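Local coordinates for oxidoreductase protein (Agrobacterium radiobacter, PDB 5UI9), which binds NAD and (2S)-2,3-dihydroxy-2-methylpropanoic acid and is probably an NAD-dependent oxidoreductase of the GFO/IDH/MocA family, at residues N19-W24 and F50-R55; G57-L62 and V84-A89; G260-V265 and M271-A276. All coordinates share one frame; numbering follows the deposited sequence.

Contact 1. Residues N19-W24 and F50-R55; sequences NQMHAW and FGIERR. With MG (magnesium ion), chain E.
Phe-50 and Met-21 meet because each sets its CG opposite its own carbonyl carbon and beside its backbone N (chi1 -67° for Phe-50, -69° for Met-21), which brings Met-21 CB and the Phe-50 ring together. Met-21 CB sits over the middle of one ring face, 3.5 Å from the Phe-50 centroid and close to the ring normal, a CH-pi contact. Further bends at chi2 and chi3 fold the methionine chain, so that SD stands above the same ring at a distance, a long Met-aromatic contact, and methyl CE ends tip to tip with Ile-52 CD1 at 3.8 Å. His-22 takes Phe-50 differently. The Phe-50 edge points at the imidazole face, a T-shaped pair with centroids 4.7 Å apart and planes at 69°; Phe-50 CZ lies over the centre of the imidazole, while Phe-50 CE1 lies 3.5 Å from His-22 ND1. Trp-283 stacks with the same histidine. This is the NAD-binding Rossmann fold: helix 17-26 follows the first strand of the parallel sheet, and Phe-50 precedes the turn that leads to strand 54-56, outermost in that sheet within this chain. Met-21 also packs on Ile-32 and Ile-35 of strand 30-36 and on Val-46 of helix 40-50, so its side chain lies between the helices and the sheet. The turn out of helix 40-50 is a Schellman motif, with Gly-51 at positive phi. Beyond it, Arg-55 NE donates an almost straight bond to Ile-52 O at 2.7 Å, the carbonyl oxygen lying in the guanidinium plane. Farther along helix 17-26, Trp-24 O binds the magnesium ion at 2.4 Å, joined by the carbonyl oxygens of Val-27 and Ala-30 and by a water.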
loop_
_atom_site.group_PDB
_atom_site.type_symbol
_atom_site.label_atom_id
_atom_site.label_comp_id
_atom_site.label_asym_id
_atom_site.label_seq_id
_atom_site.Cartn_x
_atom_site.Cartn_y
_atom_site.Cartn_z
ATOM N N ASN A 19 16.474 3.586 28.181
ATOM C CA ASN A 19 17.120 4.050 26.942
ATOM C C ASN A 19 17.354 5.552 26.968
ATOM O O ASN A 19 18.395 6.019 26.528
ATOM C CB ASN A 19 16.297 3.713 25.696
ATOM C CG ASN A 19 16.104 2.227 25.505
ATOM O OD1 ASN A 19 17.067 1.475 25.380
ATOM N ND2 ASN A 19 14.849 1.796 25.485
ATOM N N GLN A 20 16.372 6.300 27.460
ATOM C CA GLN A 20 16.486 7.754 27.549
ATOM C C GLN A 20 17.592 8.161 28.529
ATOM O O GLN A 20 18.356 9.082 28.245
ATOM C CB GLN A 20 15.134 8.393 27.903
ATOM C CG GLN A 20 14.121 8.237 26.777
ATOM C CD GLN A 20 12.748 8.803 27.071
ATOM O OE1 GLN A 20 11.744 8.218 26.663
ATOM N NE2 GLN A 20 12.689 9.947 27.748
ATOM N N MET A 21 17.690 7.437 29.647
ATOM C CA MET A 21 18.763 7.630 30.632
ATOM C C MET A 21 20.159 7.327 30.084
ATOM O O MET A 21 21.096 8.095 30.329
ATOM C CB MET A 21 18.510 6.779 31.888
ATOM C CG MET A 21 17.318 7.230 32.723
ATOM S SD MET A 21 17.448 8.884 33.440
ATOM C CE MET A 21 18.823 8.644 34.577
ATOM N N HIS A 22 20.305 6.217 29.356
ATOM C CA HIS A 22 21.574 5.921 28.672
ATOM C C HIS A 22 21.930 7.062 27.731
ATOM O O HIS A 22 23.054 7.570 27.756
ATOM C CB HIS A 22 21.510 4.626 27.852
ATOM C CG HIS A 22 21.648 3.370 28.658
ATOM N ND1 HIS A 22 22.768 3.086 29.407
ATOM C CD2 HIS A 22 20.834 2.295 28.781
ATOM C CE1 HIS A 22 22.623 1.907 29.986
ATOM N NE2 HIS A 22 21.458 1.406 29.622
ATOM N N ALA A 23 20.960 7.468 26.912
ATOM C CA ALA A 23 21.180 8.533 25.927
ATOM C C ALA A 23 21.552 9.879 26.560
ATOM O O ALA A 23 22.408 10.586 26.033
ATOM C CB ALA A 23 19.963 8.692 25.031
ATOM N N TRP A 24 20.923 10.227 27.680
ATOM C CA TRP A 24 21.252 11.489 28.368
ATOM C C TRP A 24 22.712 11.551 28.820
ATOM O O TRP A 24 23.309 12.627 28.827
ATOM C CB TRP A 24 20.327 11.754 29.563
ATOM C CG TRP A 24 18.965 12.241 29.189
ATOM C CD1 TRP A 24 17.780 11.666 29.523
ATOM C CD2 TRP A 24 18.641 13.413 28.434
ATOM N NE1 TRP A 24 16.738 12.392 29.013
ATOM C CE2 TRP A 24 17.239 13.470 28.338
ATOM C CE3 TRP A 24 19.400 14.411 27.815
ATOM C CZ2 TRP A 24 16.579 14.483 27.649
ATOM C CZ3 TRP A 24 18.744 15.417 27.135
ATOM C CH2 TRP A 24 17.348 15.449 27.057
ATOM N N PHE A 50 22.131 4.224 37.132
ATOM C CA PHE A 50 22.661 5.463 36.554
ATOM C C PHE A 50 23.258 6.436 37.569
ATOM O O PHE A 50 23.635 7.545 37.196
ATOM C CB PHE A 50 21.567 6.143 35.715
ATOM C CG PHE A 50 21.196 5.361 34.489
ATOM C CD1 PHE A 50 21.919 5.512 33.312
ATOM C CD2 PHE A 50 20.160 4.438 34.522
ATOM C CE1 PHE A 50 21.595 4.772 32.184
ATOM C CE2 PHE A 50 19.832 3.694 33.402
ATOM C CZ PHE A 50 20.549 3.862 32.233
ATOM N N GLY A 51 23.356 6.018 38.835
ATOM C CA GLY A 51 24.006 6.811 39.883
ATOM C C GLY A 51 23.329 8.137 40.196
ATOM O O GLY A 51 24.005 9.148 40.367
ATOM N N ILE A 52 21.995 8.131 40.284
ATOM C CA ILE A 52 21.228 9.359 40.529
ATOM C C ILE A 52 20.880 9.429 42.023
ATOM O O ILE A 52 20.178 8.555 42.543
ATOM C CB ILE A 52 19.939 9.423 39.665
ATOM C CG1 ILE A 52 20.197 9.034 38.194
ATOM C CG2 ILE A 52 19.320 10.813 39.727
ATOM C CD1 ILE A 52 21.036 10.006 37.382
ATOM N N GLU A 53 21.385 10.459 42.706
ATOM C CA GLU A 53 21.178 10.630 44.153
ATOM C C GLU A 53 19.765 11.126 44.467
ATOM O O GLU A 53 19.111 10.598 45.362
ATOM C CB GLU A 53 22.220 11.594 44.752
ATOM N N ARG A 54 19.312 12.140 43.731
ATOM C CA ARG A 54 17.998 12.753 43.944
ATOM C C ARG A 54 16.881 11.892 43.349
ATOM O O ARG A 54 16.787 11.730 42.132
ATOM C CB ARG A 54 17.960 14.154 43.332
ATOM C CG ARG A 54 18.964 15.129 43.938
ATOM C CD ARG A 54 18.794 16.527 43.359
ATOM N NE ARG A 54 17.461 17.068 43.637
ATOM C CZ ARG A 54 16.892 18.105 43.020
ATOM N NH1 ARG A 54 17.522 18.779 42.058
ATOM N NH2 ARG A 54 15.663 18.479 43.376
ATOM N N ARG A 55 16.035 11.347 44.219
ATOM C CA ARG A 55 15.018 10.385 43.826
ATOM C C ARG A 55 13.701 10.754 44.484
ATOM O O ARG A 55 13.644 10.891 45.705
ATOM C CB ARG A 55 15.441 8.986 44.260
ATOM C CG ARG A 55 16.753 8.528 43.648
ATOM C CD ARG A 55 17.108 7.108 44.050
ATOM N NE ARG A 55 18.504 6.791 43.735
ATOM C CZ ARG A 55 19.082 5.604 43.915
ATOM N NH1 ARG A 55 18.398 4.570 44.409
ATOM N NH2 ARG A 55 20.361 5.445 43.584
HETATM MG MG MG E . 25.238 13.950 29.074
HETATM O O HOH W 1 27.333 14.777 29.681
#

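Contact 2. Residues G57-L62 and V84-A89; sequences GDAAAL and VEMAAA
Ala-60 and Met-86 mark the closest approach of two helix backbones, 7.7 Å between their CA atoms, where the first turn of helix 59-65 faces the later part of helix 80-89. Both helices belong to the NAD-binding Rossmann fold, and the contact between these segments is small, burying 79 Å² in all. One side chain spans the gap. Met-86 directs its CB toward the opposite helix, and with CG beside the backbone N (chi1 -70°) and an extended chi2 of -171° its sulfur is carried out to the alanines. SD lies 4.3 Å from Ala-59 CB, a loose apolar contact, and is equally far from the backbone N of Ala-60. Ala-59 is buried and touches Ile-11 of strand 6-11, and its side chain lies about 5 Å from the bound NAD, whereas Ala-60 is exposed, so the sulfur sits where the buried and the exposed alanine meet. The helices also have different neighbours: Leu-62 packs on Ala-9, Ile-11 and Tyr-56, while Val-84 packs on Met-110 and Cys-114 of helix 104-116. Asp-58 occupies the N-cap of helix 59-65, where its OD2 accepts from Ala-61 N at 3.1 Å, the donor standing well above the carboxylate plane.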
loop_
_atom_site.group_PDB
_atom_site.type_symbol
_atom_site.label_atom_id
_atom_site.label_comp_id
_atom_site.label_asym_id
_atom_site.label_seq_id
_atom_site.Cartn_x
_atom_site.Cartn_y
_atom_site.Cartn_z
ATOM N N GLY A 57 9.381 10.193 44.906
ATOM C CA GLY A 57 8.197 9.355 44.803
ATOM C C GLY A 57 7.017 10.013 44.099
ATOM O O GLY A 57 6.055 9.329 43.747
ATOM N N ASP A 58 7.069 11.333 43.921
ATOM C CA ASP A 58 6.021 12.064 43.201
ATOM C C ASP A 58 6.546 13.355 42.575
ATOM O O ASP A 58 7.412 14.024 43.135
ATOM C CB ASP A 58 4.835 12.379 44.117
ATOM C CG ASP A 58 5.204 13.303 45.264
ATOM O OD1 ASP A 58 5.778 12.808 46.254
ATOM O OD2 ASP A 58 4.926 14.519 45.171
ATOM N N ALA A 59 5.998 13.688 41.406
ATOM C CA ALA A 59 6.445 14.826 40.613
ATOM C C ALA A 59 6.214 16.176 41.301
ATOM O O ALA A 59 7.010 17.095 41.120
ATOM C CB ALA A 59 5.772 14.807 39.244
ATOM N N ALA A 60 5.143 16.296 42.085
ATOM C CA ALA A 60 4.847 17.551 42.796
ATOM C C ALA A 60 5.999 17.986 43.696
ATOM O O ALA A 60 6.390 19.152 43.687
ATOM C CB ALA A 60 3.564 17.418 43.607
ATOM N N ALA A 61 6.546 17.039 44.454
ATOM C CA ALA A 61 7.691 17.289 45.331
ATOM C C ALA A 61 8.950 17.629 44.525
ATOM O O ALA A 61 9.675 18.562 44.870
ATOM C CB ALA A 61 7.949 16.086 46.229
ATOM N N LEU A 62 9.197 16.863 43.462
ATOM C CA LEU A 62 10.296 17.130 42.531
ATOM C C LEU A 62 10.280 18.584 42.064
ATOM O O LEU A 62 11.275 19.288 42.207
ATOM C CB LEU A 62 10.226 16.174 41.328
ATOM C CG LEU A 62 11.143 16.413 40.123
ATOM C CD1 LEU A 62 12.590 16.107 40.471
ATOM C CD2 LEU A 62 10.680 15.571 38.944
ATOM N N VAL A 84 2.901 17.960 32.048
ATOM C CA VAL A 84 3.190 19.117 31.194
ATOM C C VAL A 84 2.655 20.405 31.829
ATOM O O VAL A 84 3.330 21.439 31.790
ATOM C CB VAL A 84 2.635 18.934 29.760
ATOM C CG1 VAL A 84 2.714 20.225 28.953
ATOM C CG2 VAL A 84 3.408 17.837 29.044
ATOM N N GLU A 85 1.455 20.341 32.404
ATOM C CA GLU A 85 0.875 21.481 33.127
ATOM C C GLU A 85 1.719 21.914 34.340
ATOM O O GLU A 85 1.889 23.118 34.571
ATOM C CB GLU A 85 -0.582 21.186 33.539
ATOM C CG GLU A 85 -1.550 21.243 32.357
ATOM C CD GLU A 85 -2.921 20.620 32.617
ATOM O OE1 GLU A 85 -3.146 19.979 33.672
ATOM O OE2 GLU A 85 -3.799 20.781 31.743
ATOM N N MET A 86 2.227 20.940 35.102
ATOM C CA MET A 86 3.127 21.203 36.235
ATOM C C MET A 86 4.425 21.872 35.762
ATOM O O MET A 86 4.927 22.805 36.407
ATOM C CB MET A 86 3.474 19.911 36.990
ATOM C CG MET A 86 2.337 19.292 37.793
ATOM S SD MET A 86 2.899 17.936 38.859
ATOM C CE MET A 86 1.491 16.829 38.840
ATOM N N ALA A 87 4.960 21.383 34.644
ATOM C CA ALA A 87 6.164 21.960 34.046
ATOM C C ALA A 87 5.923 23.419 33.664
ATOM O O ALA A 87 6.727 24.288 34.006
ATOM C CB ALA A 87 6.612 21.152 32.835
ATOM N N ALA A 88 4.798 23.680 32.997
ATOM C CA ALA A 88 4.441 25.026 32.550
ATOM C C ALA A 88 4.292 26.018 33.711
ATOM O O ALA A 88 4.830 27.131 33.648
ATOM C CB ALA A 88 3.167 24.979 31.721
ATOM N N ALA A 89 3.593 25.597 34.770
ATOM C CA ALA A 89 3.406 26.415 35.977
ATOM C C ALA A 89 4.712 26.691 36.719
ATOM O O ALA A 89 4.883 27.772 37.293
ATOM C CB ALA A 89 2.406 25.754 36.919
#

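Contact 3. Residues G260-V265 and M271-A276; sequences GYRLEV and MTISDA
Arg-262 and Ile-273 lie side by side and point the same way from an antiparallel beta hairpin, strands 262-266 and 271-275, with Ile-273 CG2 3.6 Å from Arg-262 CG and at the edge of the guanidinium. Glu-264, the non-hydrogen-bonded partner of Ile-273, runs alongside its CG1 and obliquely past Met-271 SD. The bend at chi3 (77°) lays the guanidinium along its own strand, toward Glu-264, and Arg-262 NH1 donates to the anti lone pair of Glu-264 OE2 at 2.6 Å, the hydrogen bond of a salt bridge. Leu-263, Val-265, Thr-272 and Ser-274 occupy the reverse face, where Leu-263 and Val-265 pack on helix 131-141. Leu-263 with Ser-274 and Val-265 with Thr-272 form hydrogen-bonded pairs, two N-H...O bonds each, and Ala-276 N donates to Tyr-261 O where the ladder ends. Tyr-261 and Arg-262 both face Ser-258 in a G1 beta bulge. Strand 271-275 is outermost in this chain's mixed sheet, and Met-271 packs on Gly-237 of the second subunit. On the leucine face, one water donates to Leu-263 O at 3.1 Å and also hydrogen-bonds Thr-272 OG1 and Ser-274 OG, the last at 2.7 Å.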
loop_
_atom_site.group_PDB
_atom_site.type_symbol
_atom_site.label_atom_id
_atom_site.label_comp_id
_atom_site.label_asym_id
_atom_site.label_seq_id
_atom_site.Cartn_x
_atom_site.Cartn_y
_atom_site.Cartn_z
ATOM N N GLY A 260 16.419 -4.442 5.786
ATOM C CA GLY A 260 17.869 -4.417 5.995
ATOM C C GLY A 260 18.499 -3.063 5.713
ATOM O O GLY A 260 19.702 -2.985 5.490
ATOM N N TYR A 261 17.682 -2.006 5.723
ATOM C CA TYR A 261 18.118 -0.618 5.519
ATOM C C TYR A 261 18.786 -0.344 4.170
ATOM O O TYR A 261 19.656 0.522 4.062
ATOM C CB TYR A 261 19.026 -0.169 6.665
ATOM C CG TYR A 261 18.431 -0.434 8.018
ATOM C CD1 TYR A 261 17.394 0.354 8.491
ATOM C CD2 TYR A 261 18.897 -1.473 8.829
ATOM C CE1 TYR A 261 16.832 0.131 9.737
ATOM C CE2 TYR A 261 18.337 -1.711 10.083
ATOM C CZ TYR A 261 17.308 -0.900 10.530
ATOM O OH TYR A 261 16.726 -1.111 11.757
ATOM N N ARG A 262 18.362 -1.071 3.143
ATOM C CA ARG A 262 18.870 -0.861 1.801
ATOM C C ARG A 262 18.083 0.265 1.136
ATOM O O ARG A 262 16.860 0.216 1.082
ATOM C CB ARG A 262 18.760 -2.148 0.994
ATOM C CG ARG A 262 19.468 -2.066 -0.348
ATOM C CD ARG A 262 19.784 -3.440 -0.916
ATOM N NE ARG A 262 18.613 -4.103 -1.496
ATOM C CZ ARG A 262 18.096 -3.848 -2.702
ATOM N NH1 ARG A 262 18.626 -2.921 -3.503
ATOM N NH2 ARG A 262 17.027 -4.530 -3.116
ATOM N N LEU A 263 18.794 1.269 0.627
ATOM C CA LEU A 263 18.188 2.474 0.063
ATOM C C LEU A 263 18.508 2.574 -1.428
ATOM O O LEU A 263 19.645 2.870 -1.806
ATOM C CB LEU A 263 18.703 3.707 0.818
ATOM C CG LEU A 263 18.233 5.099 0.396
ATOM C CD1 LEU A 263 16.717 5.192 0.390
ATOM C CD2 LEU A 263 18.830 6.135 1.337
ATOM N N GLU A 264 17.502 2.305 -2.260
ATOM C CA GLU A 264 17.608 2.421 -3.718
ATOM C C GLU A 264 17.051 3.753 -4.168
ATOM O O GLU A 264 15.879 4.042 -3.935
ATOM C CB GLU A 264 16.813 1.326 -4.423
ATOM C CG GLU A 264 17.642 0.159 -4.900
ATOM C CD GLU A 264 16.810 -0.864 -5.652
ATOM O OE1 GLU A 264 15.946 -0.470 -6.472
ATOM O OE2 GLU A 264 17.027 -2.069 -5.414
ATOM N N VAL A 265 17.885 4.546 -4.827
ATOM C CA VAL A 265 17.470 5.823 -5.391
ATOM C C VAL A 265 17.781 5.775 -6.874
ATOM O O VAL A 265 18.935 5.557 -7.246
ATOM C CB VAL A 265 18.234 7.000 -4.756
ATOM C CG1 VAL A 265 17.850 8.319 -5.431
ATOM C CG2 VAL A 265 17.990 7.049 -3.254
ATOM N N MET A 271 20.857 4.630 -11.142
ATOM C CA MET A 271 20.511 4.014 -9.855
ATOM C C MET A 271 21.711 4.002 -8.899
ATOM O O MET A 271 22.845 3.756 -9.319
ATOM C CB MET A 271 19.993 2.578 -10.063
ATOM C CG MET A 271 19.712 1.812 -8.772
ATOM S SD MET A 271 18.678 0.341 -8.946
ATOM C CE MET A 271 19.510 -0.549 -10.264
ATOM N N THR A 272 21.445 4.267 -7.619
ATOM C CA THR A 272 22.419 4.086 -6.534
ATOM C C THR A 272 21.800 3.244 -5.419
ATOM O O THR A 272 20.631 3.431 -5.083
ATOM C CB THR A 272 22.868 5.429 -5.934
ATOM O OG1 THR A 272 21.723 6.176 -5.517
ATOM C CG2 THR A 272 23.640 6.239 -6.948
ATOM N N ILE A 273 22.582 2.313 -4.872
ATOM C CA ILE A 273 22.204 1.545 -3.686
ATOM C C ILE A 273 23.105 1.992 -2.534
ATOM O O ILE A 273 24.330 1.950 -2.654
ATOM C CB ILE A 273 22.355 0.014 -3.890
ATOM C CG1 ILE A 273 21.585 -0.455 -5.136
ATOM C CG2 ILE A 273 21.872 -0.746 -2.651
ATOM C CD1 ILE A 273 22.335 -0.300 -6.444
ATOM N N SER A 274 22.494 2.430 -1.437
ATOM C CA SER A 274 23.217 2.807 -0.230
ATOM C C SER A 274 22.785 1.961 0.964
ATOM O O SER A 274 21.667 1.437 1.009
ATOM C CB SER A 274 22.988 4.282 0.086
ATOM O OG SER A 274 23.336 5.083 -1.024
ATOM N N ASP A 275 23.694 1.850 1.929
ATOM C CA ASP A 275 23.443 1.197 3.198
ATOM C C ASP A 275 23.079 2.277 4.221
ATOM O O ASP A 275 23.951 2.991 4.719
ATOM C CB ASP A 275 24.682 0.404 3.637
ATOM C CG ASP A 275 24.465 -0.378 4.930
ATOM O OD1 ASP A 275 23.364 -0.317 5.517
ATOM O OD2 ASP A 275 25.413 -1.069 5.359
ATOM N N ALA A 276 21.789 2.363 4.547
ATOM C CA ALA A 276 21.279 3.349 5.496
ATOM C C ALA A 276 21.128 2.774 6.916
ATOM O O ALA A 276 20.287 3.242 7.687
ATOM C CB ALA A 276 19.953 3.906 4.992
HETATM O O HOH W 2 21.185 5.399 -2.685
#

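How the contacts relate
The three contacts follow one another along the chain, each closing before the next opens. Contacts 1 and 2 share the NAD-binding Rossmann domain, with centres about 18 Å apart, and adjoin in sequence: strand 54-56, outermost in the parallel sheet within this chain, runs on through a short turn to helix 59-65. Contact 1 joins helix 17-26 to the turn before strand 54-56; contact 2 joins two helices of the same fold, close to the cofactor. Contact 3 belongs instead to the far edge of the mixed sheet, its centre about 36 Å from that of contact 1 and about 45 Å from that of contact 2; its Tyr-261 side chain is about 12 Å from both bound NAD and the dihydroxy acid.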